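Local coordinates for group 3 allergen SMIPP-S YvT004A06 (Sarcoptes scabiei type hominis, PDB 3H7T), which is an inactivated paralogue of the trypsin-like serine proteases of the scabies mite and probably has no proteolytic activity of its own, at residues A[75-78]-A[84-87]. Numbering follows the deposited sequence.
Sequences VRYH and NNYA. With ZN (zinc ion), chain E.
The loop between barrel strands 65-74 and 87-91 of the trypsin-like fold folds back on itself here, and R76 and N84 tie its two arms together. N84 ND2 donates to the backbone O of R76 at 2.9 Å, almost straight at 176°. The oxygen lies in the amide plane of N84, but the nitrogen stands well above the carbonyl plane of R76. N84 OD1 bonds to the hydroxyl of Y220, so both ends of the amide are held and its rotation is fixed.

The same R76 O sits over the centre of one face of the H78 imidazole. This ring binds a zinc ion through NE2 at 2.2 Å, and a water is a further ligand of the metal. H78 runs alongside N84, with its CD2 3.8 Å from N84 ND2.

N85 is the centre of an inverse gamma turn, closed by Y86 N to N84 O. In active proteases of this family the catalytic-triad aspartate occupies this place in the fold. Here that place is taken by N85, whose ND2 bonds to Q41, which stands where the catalytic histidine would be. The loss of both is consistent with an inactive paralogue. Y77 lies beside N85, pointing the same way, and its CE1 is 3.7 Å from N85 OD1. CG of Y77 is anti to the backbone N (chi1 177°), which carries the ring along N85 and onto helix 40-43.

Across the other end of the contact, Y86 OH presses on V75 CB at 3.3 Å. Helix 221-228 packs against both side chains. One water links Y86 OH to V75 O, 2.7 Å from each. A second water accepts from V75 N and donates to N84 O and Y86 O; it also lies over the Y86 ring face.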
loop_
_atom_site.group_PDB
_atom_site.type_symbol
_atom_site.label_atom_id
_atom_site.label_comp_id
_atom_site.label_asym_id
_atom_site.label_seq_id
_atom_site.Cartn_x
_atom_site.Cartn_y
_atom_site.Cartn_z
ATOM N N VAL A 75 7.389 10.537 -7.170
ATOM C CA VAL A 75 8.837 10.626 -7.418
ATOM C C VAL A 75 9.308 9.577 -8.430
ATOM O O VAL A 75 9.755 8.487 -8.057
ATOM C CB VAL A 75 9.667 10.542 -6.104
ATOM C CG1 VAL A 75 11.147 10.881 -6.367
ATOM C CG2 VAL A 75 9.092 11.465 -5.040
ATOM N N ARG A 76 9.192 9.926 -9.711
ATOM C CA ARG A 76 9.687 9.113 -10.835
ATOM C C ARG A 76 9.002 7.745 -10.998
ATOM O O ARG A 76 9.649 6.746 -11.330
ATOM C CB ARG A 76 11.223 8.977 -10.790
ATOM C CG ARG A 76 11.978 10.324 -10.718
ATOM C CD ARG A 76 11.629 11.223 -11.913
ATOM N NE ARG A 76 11.951 10.577 -13.185
ATOM C CZ ARG A 76 11.455 10.940 -14.366
ATOM N NH1 ARG A 76 11.810 10.282 -15.465
ATOM N NH2 ARG A 76 10.602 11.955 -14.453
ATOM N N TYR A 77 7.687 7.700 -10.788
ATOM C CA TYR A 77 6.946 6.468 -11.057
ATOM C C TYR A 77 7.115 6.060 -12.518
ATOM O O TYR A 77 6.927 6.881 -13.414
ATOM C CB TYR A 77 5.459 6.631 -10.734
ATOM C CG TYR A 77 4.621 5.414 -11.069
ATOM C CD1 TYR A 77 4.988 4.138 -10.626
ATOM C CD2 TYR A 77 3.438 5.543 -11.797
ATOM C CE1 TYR A 77 4.207 3.022 -10.923
ATOM C CE2 TYR A 77 2.648 4.430 -12.100
ATOM C CZ TYR A 77 3.040 3.183 -11.660
ATOM O OH TYR A 77 2.274 2.095 -11.958
ATOM N N HIS A 78 7.499 4.805 -12.745
ATOM C CA HIS A 78 7.611 4.273 -14.098
ATOM C C HIS A 78 6.559 3.188 -14.313
ATOM O O HIS A 78 6.759 2.045 -13.898
ATOM C CB HIS A 78 9.023 3.732 -14.366
ATOM C CG HIS A 78 10.087 4.783 -14.301
ATOM N ND1 HIS A 78 9.987 5.982 -14.972
ATOM C CD2 HIS A 78 11.269 4.816 -13.646
ATOM C CE1 HIS A 78 11.060 6.712 -14.729
ATOM N NE2 HIS A 78 11.853 6.027 -13.927
ATOM N N ASN A 84 9.373 2.455 -8.448
ATOM C CA ASN A 84 9.110 3.613 -7.587
ATOM C C ASN A 84 7.609 3.849 -7.428
ATOM O O ASN A 84 7.137 4.983 -7.470
ATOM C CB ASN A 84 9.792 4.868 -8.146
ATOM C CG ASN A 84 11.202 4.596 -8.652
ATOM O OD1 ASN A 84 11.998 3.923 -7.993
ATOM N ND2 ASN A 84 11.506 5.105 -9.842
ATOM N N ASN A 85 6.876 2.753 -7.232
ATOM C CA ASN A 85 5.419 2.778 -7.178
ATOM C C ASN A 85 4.906 3.224 -5.801
ATOM O O ASN A 85 4.333 2.437 -5.045
ATOM C CB ASN A 85 4.889 1.393 -7.576
ATOM C CG ASN A 85 3.372 1.320 -7.639
ATOM O OD1 ASN A 85 2.672 2.333 -7.623
ATOM N ND2 ASN A 85 2.858 0.096 -7.708
ATOM N N TYR A 86 5.135 4.496 -5.479
ATOM C CA TYR A 86 4.554 5.102 -4.282
ATOM C C TYR A 86 4.129 6.542 -4.550
ATOM O O TYR A 86 4.665 7.212 -5.446
ATOM C CB TYR A 86 5.523 5.029 -3.097
ATOM C CG TYR A 86 6.781 5.862 -3.288
ATOM C CD1 TYR A 86 6.915 7.102 -2.671
ATOM C CD2 TYR A 86 7.828 5.407 -4.087
ATOM C CE1 TYR A 86 8.064 7.874 -2.846
ATOM C CE2 TYR A 86 8.976 6.172 -4.275
ATOM C CZ TYR A 86 9.088 7.402 -3.645
ATOM O OH TYR A 86 10.219 8.165 -3.819
ATOM N N ALA A 87 3.137 7.005 -3.795
ATOM C CA ALA A 87 2.766 8.417 -3.831
ATOM C C ALA A 87 2.458 8.917 -2.440
ATOM O O ALA A 87 1.965 8.170 -1.594
ATOM C CB ALA A 87 1.587 8.651 -4.752
HETATM ZN ZN ZN E . 13.974 5.978 -13.410
HETATM O O HOH W 1 11.388 7.543 -6.119
HETATM O O HOH W 2 6.858 7.821 -6.922
HETATM O O HOH W 3 14.651 4.008 -13.493
#